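Local coordinates for hemolysin-related protein (Vibrio cholerae serotype O1, PDB 6MLT), which is a secreted biofilm matrix protein that binds calcium and sodium ions and, through a lectin-like domain, probably attaches the biofilm to carbohydrate-containing surfaces, at residues Arg571-Tyr576 with Ser602-Thr607; Leu537-Asn542 with Phe555-Ala560. All coordinates share one frame; numbering follows the deposited sequence.

Contact 1: Arg571-Tyr576 with Ser602-Thr607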
loop_
_atom_site.group_PDB
_atom_site.type_symbol
_atom_site.label_atom_id
_atom_site.label_comp_id
_atom_site.label_asym_id
_atom_site.label_seq_id
_atom_site.Cartn_x
_atom_site.Cartn_y
_atom_site.Cartn_z
ATOM N N ARG A 571 -10.514 -8.654 4.728
ATOM C CA ARG A 571 -11.360 -9.034 5.852
ATOM C C ARG A 571 -11.356 -8.005 6.975
ATOM O O ARG A 571 -12.106 -8.165 7.942
ATOM C CB ARG A 571 -10.897 -10.366 6.445
ATOM C CG ARG A 571 -10.871 -11.551 5.493
ATOM C CD ARG A 571 -12.254 -12.031 5.119
ATOM N NE ARG A 571 -13.204 -12.114 6.230
ATOM C CZ ARG A 571 -13.296 -13.126 7.087
ATOM N NH1 ARG A 571 -12.473 -14.164 7.014
ATOM N NH2 ARG A 571 -14.224 -13.098 8.030
ATOM N N ILE A 572 -10.521 -6.975 6.887
ATOM C CA ILE A 572 -10.289 -6.081 8.014
ATOM C C ILE A 572 -9.910 -4.711 7.474
ATOM O O ILE A 572 -9.158 -4.596 6.501
ATOM C CB ILE A 572 -9.198 -6.655 8.948
ATOM C CG1 ILE A 572 -8.968 -5.737 10.148
ATOM C CG2 ILE A 572 -7.890 -6.881 8.188
ATOM C CD1 ILE A 572 -8.248 -6.434 11.292
ATOM N N TRP A 573 -10.445 -3.669 8.106
ATOM C CA TRP A 573 -10.092 -2.285 7.789
ATOM C C TRP A 573 -10.011 -1.574 9.137
ATOM O O TRP A 573 -10.992 -0.999 9.616
ATOM C CB TRP A 573 -11.111 -1.647 6.858
ATOM C CG TRP A 573 -10.662 -0.336 6.296
ATOM C CD1 TRP A 573 -10.469 0.824 6.983
ATOM C CD2 TRP A 573 -10.364 -0.048 4.925
ATOM N NE1 TRP A 573 -10.067 1.825 6.124
ATOM C CE2 TRP A 573 -9.991 1.312 4.854
ATOM C CE3 TRP A 573 -10.373 -0.810 3.750
ATOM C CZ2 TRP A 573 -9.636 1.930 3.656
ATOM C CZ3 TRP A 573 -10.020 -0.194 2.556
ATOM C CH2 TRP A 573 -9.654 1.165 2.521
ATOM N N ASN A 574 -8.838 -1.633 9.754
ATOM C CA ASN A 574 -8.748 -1.420 11.188
ATOM C C ASN A 574 -8.376 0.005 11.572
ATOM O O ASN A 574 -8.415 0.333 12.764
ATOM C CB ASN A 574 -7.726 -2.386 11.785
ATOM C CG ASN A 574 -6.320 -2.036 11.387
ATOM O OD1 ASN A 574 -5.986 -2.033 10.200
ATOM N ND2 ASN A 574 -5.494 -1.711 12.363
ATOM N N GLN A 575 -8.029 0.854 10.609
ATOM C CA GLN A 575 -7.650 2.228 10.900
ATOM C C GLN A 575 -7.851 3.056 9.641
ATOM O O GLN A 575 -8.005 2.527 8.540
ATOM C CB GLN A 575 -6.201 2.316 11.406
ATOM C CG GLN A 575 -5.147 1.876 10.405
ATOM C CD GLN A 575 -3.739 1.883 10.971
ATOM O OE1 GLN A 575 -3.534 1.712 12.179
ATOM N NE2 GLN A 575 -2.760 2.056 10.099
ATOM N N TYR A 576 -7.847 4.372 9.822
ATOM C CA TYR A 576 -8.083 5.278 8.703
ATOM C C TYR A 576 -6.956 5.208 7.680
ATOM O O TYR A 576 -7.195 5.323 6.471
ATOM C CB TYR A 576 -8.245 6.699 9.240
ATOM C CG TYR A 576 -8.630 7.718 8.210
ATOM C CD1 TYR A 576 -7.658 8.401 7.500
ATOM C CD2 TYR A 576 -9.964 8.016 7.961
ATOM C CE1 TYR A 576 -7.997 9.347 6.559
ATOM C CE2 TYR A 576 -10.318 8.970 7.012
ATOM C CZ TYR A 576 -9.325 9.626 6.323
ATOM O OH TYR A 576 -9.647 10.567 5.380
ATOM N N SER A 602 -0.285 -0.331 -2.504
ATOM C CA SER A 602 -1.532 0.417 -2.477
ATOM C C SER A 602 -1.694 1.076 -1.115
ATOM O O SER A 602 -1.023 0.717 -0.145
ATOM C CB SER A 602 -2.743 -0.481 -2.767
ATOM O OG SER A 602 -2.974 -1.373 -1.688
ATOM N N PHE A 603 -2.605 2.042 -1.056
ATOM C CA PHE A 603 -2.914 2.743 0.181
ATOM C C PHE A 603 -4.380 3.147 0.134
ATOM O O PHE A 603 -4.824 3.790 -0.822
ATOM C CB PHE A 603 -2.000 3.960 0.366
ATOM C CG PHE A 603 -1.697 4.274 1.803
ATOM C CD1 PHE A 603 -2.621 4.952 2.582
ATOM C CD2 PHE A 603 -0.495 3.881 2.381
ATOM C CE1 PHE A 603 -2.352 5.234 3.904
ATOM C CE2 PHE A 603 -0.224 4.166 3.707
ATOM C CZ PHE A 603 -1.152 4.840 4.469
ATOM N N ARG A 604 -5.121 2.739 1.166
ATOM C CA ARG A 604 -6.573 2.892 1.241
ATOM C C ARG A 604 -7.279 2.186 0.082
ATOM O O ARG A 604 -8.298 2.649 -0.427
ATOM C CB ARG A 604 -6.963 4.373 1.342
ATOM C CG ARG A 604 -6.940 4.876 2.808
ATOM C CD ARG A 604 -7.168 6.379 2.922
ATOM N NE ARG A 604 -5.981 7.139 2.525
ATOM C CZ ARG A 604 -5.081 7.638 3.364
ATOM N NH1 ARG A 604 -5.203 7.484 4.676
ATOM N NH2 ARG A 604 -4.051 8.311 2.884
ATOM N N SER A 605 -6.750 1.028 -0.305
ATOM C CA SER A 605 -7.434 0.092 -1.186
ATOM C C SER A 605 -7.835 -1.163 -0.417
ATOM O O SER A 605 -7.056 -1.687 0.389
ATOM C CB SER A 605 -6.552 -0.317 -2.369
ATOM O OG SER A 605 -7.180 -1.358 -3.093
ATOM N N ALA A 606 -9.042 -1.652 -0.689
ATOM C CA ALA A 606 -9.532 -2.892 -0.107
ATOM C C ALA A 606 -9.131 -4.130 -0.899
ATOM O O ALA A 606 -9.414 -5.248 -0.455
ATOM C CB ALA A 606 -11.061 -2.847 0.010
ATOM N N THR A 607 -8.493 -3.967 -2.055
ATOM C CA THR A 607 -8.263 -5.093 -2.954
ATOM C C THR A 607 -7.062 -5.908 -2.496
ATOM O O THR A 607 -5.951 -5.382 -2.388
ATOM C CB THR A 607 -8.043 -4.599 -4.381
ATOM O OG1 THR A 607 -9.167 -3.819 -4.798
ATOM C CG2 THR A 607 -7.853 -5.787 -5.348
#

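Contact 2: Leu537-Asn542 with Phe555-Ala560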
loop_
_atom_site.group_PDB
_atom_site.type_symbol
_atom_site.label_atom_id
_atom_site.label_comp_id
_atom_site.label_asym_id
_atom_site.label_seq_id
_atom_site.Cartn_x
_atom_site.Cartn_y
_atom_site.Cartn_z
ATOM N N LEU A 537 -20.135 -3.253 0.987
ATOM C CA LEU A 537 -19.804 -1.842 0.821
ATOM C C LEU A 537 -20.442 -1.055 1.962
ATOM O O LEU A 537 -21.674 -0.997 2.066
ATOM C CB LEU A 537 -20.306 -1.326 -0.524
ATOM C CG LEU A 537 -20.352 0.194 -0.715
ATOM C CD1 LEU A 537 -18.967 0.806 -0.572
ATOM C CD2 LEU A 537 -20.957 0.542 -2.068
ATOM N N ILE A 538 -19.607 -0.437 2.797
ATOM C CA ILE A 538 -20.033 0.207 4.040
ATOM C C ILE A 538 -19.840 1.712 3.909
ATOM O O ILE A 538 -18.745 2.169 3.557
ATOM C CB ILE A 538 -19.233 -0.325 5.242
ATOM C CG1 ILE A 538 -19.365 -1.847 5.350
ATOM C CG2 ILE A 538 -19.699 0.351 6.546
ATOM C CD1 ILE A 538 -18.071 -2.553 5.669
ATOM N N MET A 539 -20.876 2.487 4.239
ATOM C CA MET A 539 -20.772 3.937 4.200
ATOM C C MET A 539 -21.570 4.553 5.341
ATOM O O MET A 539 -22.543 3.973 5.835
ATOM C CB MET A 539 -21.251 4.503 2.854
ATOM C CG MET A 539 -22.714 4.292 2.556
ATOM S SD MET A 539 -23.126 4.688 0.840
ATOM C CE MET A 539 -22.341 3.319 -0.010
ATOM N N VAL A 540 -21.147 5.742 5.755
ATOM C CA VAL A 540 -21.781 6.455 6.857
ATOM C C VAL A 540 -22.532 7.655 6.300
ATOM O O VAL A 540 -22.204 8.177 5.229
ATOM C CB VAL A 540 -20.740 6.872 7.916
ATOM C CG1 VAL A 540 -19.969 5.652 8.394
ATOM C CG2 VAL A 540 -19.786 7.928 7.354
ATOM N N ALA A 541 -23.556 8.088 7.032
ATOM C CA ALA A 541 -24.443 9.130 6.546
ATOM C C ALA A 541 -24.914 10.001 7.698
ATOM O O ALA A 541 -24.980 9.565 8.855
ATOM C CB ALA A 541 -25.658 8.542 5.820
ATOM N N ASN A 542 -25.253 11.241 7.355
ATOM C CA ASN A 542 -25.837 12.183 8.292
ATOM C C ASN A 542 -26.734 13.125 7.509
ATOM O O ASN A 542 -26.515 13.363 6.315
ATOM C CB ASN A 542 -24.755 12.956 9.051
ATOM C CG ASN A 542 -23.771 13.626 8.120
ATOM O OD1 ASN A 542 -24.025 14.723 7.617
ATOM N ND2 ASN A 542 -22.645 12.964 7.874
ATOM N N PHE A 555 -24.946 2.424 6.387
ATOM C CA PHE A 555 -25.639 1.726 5.316
ATOM C C PHE A 555 -24.654 0.790 4.636
ATOM O O PHE A 555 -23.560 1.209 4.245
ATOM C CB PHE A 555 -26.257 2.727 4.332
ATOM C CG PHE A 555 -27.377 3.517 4.943
ATOM C CD1 PHE A 555 -27.109 4.525 5.852
ATOM C CD2 PHE A 555 -28.694 3.208 4.665
ATOM C CE1 PHE A 555 -28.141 5.227 6.454
ATOM C CE2 PHE A 555 -29.723 3.906 5.265
ATOM C CZ PHE A 555 -29.444 4.914 6.157
ATOM N N VAL A 556 -25.037 -0.478 4.534
ATOM C CA VAL A 556 -24.175 -1.528 4.016
ATOM C C VAL A 556 -24.865 -2.151 2.814
ATOM O O VAL A 556 -26.028 -2.556 2.903
ATOM C CB VAL A 556 -23.867 -2.586 5.091
ATOM C CG1 VAL A 556 -22.994 -3.705 4.526
ATOM C CG2 VAL A 556 -23.180 -1.925 6.283
ATOM N N TYR A 557 -24.138 -2.240 1.703
ATOM C CA TYR A 557 -24.659 -2.732 0.443
ATOM C C TYR A 557 -23.876 -3.958 0.003
ATOM O O TYR A 557 -22.760 -4.206 0.463
ATOM C CB TYR A 557 -24.579 -1.648 -0.637
ATOM C CG TYR A 557 -25.419 -0.434 -0.306
ATOM C CD1 TYR A 557 -24.931 0.580 0.513
ATOM C CD2 TYR A 557 -26.717 -0.320 -0.784
ATOM C CE1 TYR A 557 -25.708 1.685 0.820
ATOM C CE2 TYR A 557 -27.494 0.770 -0.483
ATOM C CZ TYR A 557 -26.990 1.770 0.316
ATOM O OH TYR A 557 -27.788 2.854 0.617
ATOM N N GLU A 558 -24.475 -4.706 -0.914
ATOM C CA GLU A 558 -23.846 -5.869 -1.516
ATOM C C GLU A 558 -24.195 -5.894 -2.995
ATOM O O GLU A 558 -25.098 -5.190 -3.457
ATOM C CB GLU A 558 -24.294 -7.159 -0.823
ATOM C CG GLU A 558 -25.795 -7.378 -0.841
ATOM C CD GLU A 558 -26.195 -8.673 -0.167
ATOM O OE1 GLU A 558 -25.642 -9.727 -0.540
ATOM O OE2 GLU A 558 -27.052 -8.635 0.738
ATOM N N SER A 559 -23.467 -6.717 -3.743
ATOM C CA SER A 559 -23.750 -6.881 -5.161
ATOM C C SER A 559 -25.168 -7.398 -5.358
ATOM O O SER A 559 -25.587 -8.359 -4.711
ATOM C CB SER A 559 -22.750 -7.846 -5.795
ATOM O OG SER A 559 -23.075 -8.050 -7.159
ATOM N N ALA A 560 -25.910 -6.756 -6.259
ATOM C CA ALA A 560 -27.277 -7.181 -6.527
ATOM C C ALA A 560 -27.347 -8.401 -7.432
ATOM O O ALA A 560 -28.383 -9.074 -7.463
ATOM C CB ALA A 560 -28.077 -6.038 -7.157
#

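Contact 1: Arg571-Tyr576 with Ser602-Thr607
The six-membered part of the Trp573 indole butts against the backbone of Arg604-Ala606. Its CH2 lies 3.6 Å from Arg604 C, and Arg604 O sits at the ring edge, in plane. Trp573 CZ3 approaches Ala606 N, likewise near the ring plane, at 3.7 Å, and meets the Ala606 methyl with 3.8 Å between Trp573 CZ3 and Ala606 CB. Next to CH2, Trp573 CZ2 reaches Arg604 CG at 4.1 Å, where the indole and the arginine chain cross at about a right angle. CG of Trp573 is anti to the backbone N (chi1 -169°), and chi2 of -67° turns the six-membered ring to Arg604-Ala606. The one hydrogen bond between the segments is weak: Arg604 NH1 to Tyr576 O at 3.4 Å, with the carbonyl at the edge of the guanidinium. Arg604 NH1 also lies 3.9 Å from Tyr576 CE1, the ring and guanidinium planes being 51° apart. Within its own segment, one guanidinium face carries Phe603 CE1, 3.4 Å above the plane and toward the rim.

A second shell fixes these groups: the Tyr523 hydroxyl bonds both Trp573 NE1 and Tyr576 O, Tyr576 OH bonds Trp521 O, and Arg604 NE is held by Gln277 O. In an ST turn, Ser605 OG accepts from Thr607 N at 3.1 Å; Asp489 bonds the hydroxyls of both residues.

Neither segment is helix or strand. Both belong to the long C-terminal tail, buried near the middle of the chain, where it lies against strands of several beta-propeller blades: backbone hydrogen bonds join Trp573 to Val37 of strand 36-38, Asn574 to Ala102 of 101-103, Phe603 to Val279 of 277-279, and Ala606 to Ala480 of 478-481.

Contact 2: Leu537-Asn542 with Phe555-Ala560
Leu537-Ala541 and Phe555-Ser559 run antiparallel, their axes 4.7 Å apart at closest and 156° between directions, with Leu537-Tyr557 and Met539-Phe555 as hydrogen-bonded pairs around the non-hydrogen-bonded pair Ile538-Val556. Leu537 N to Tyr557 O spans 2.8 Å and is almost straight (176° at the hydrogen); Tyr557 N returns to Leu537 O at the same length. Met539 and Phe555 exchange a second reciprocal pair, Phe555 N reaching Met539 O at 2.9 Å. Leu537 O also receives a CA-H...O contact from Val556 CA at 3.2 Å.

On one face, Met539 folds across to Tyr557, its diagonal neighbour. CG stands between the backbone N and carbonyl carbon (chi1 65°), and the bend at chi3 brings the terminal methyl back: Met539 CE is 3.8 Å from Tyr557 CD1, approaching the ring obliquely. The sulfur makes a Met-aromatic contact, Met539 SD 5.1 Å from the Tyr557 ring centroid, and the two side chains cross at about a right angle. Farther along, the Ala541 methyl comes up obliquely to Phe555 CE1.

The strands form the hairpin of the last propeller blade, whose order is 13-19, 553-559, 536-541, 525-527. Because strand 13-19 comes from the N terminus, the blade joins the two ends of the propeller in the Velcro manner; Val556 pairs with Lys16 and Ile538 with Val525 through the backbone.

On the opposite face, Ile538 and Val556 lie side by side, pointing the same way, with CG1 of Ile538 3.9 Å from CG2 of Val556. The Met539 face instead packs on the preceding blade: Leu537 and Met539 touch Met499 and Ile513, and Tyr557 also rests on Ile513.

From the N terminus the chain first lays down strand 13-19, then runs through the propeller blades, with the beta-prism lectin region inserted between strands 277-279 and 443-448 of one blade. Contact 2 forms late, closing the hairpin of strands 536-541 and 553-559, with 12 residues between the two segments. The tail then leaves strand 553-559, and contact 1 closes a loop of 25 intervening residues that has no helix or strand. The two contacts follow in series, neither nested nor crossing, with centres about 16 Å apart and nearest atoms about 7 Å apart. Contact 2 builds the closing blade; contact 1 joins two passes of the tail beside strands of several other blades.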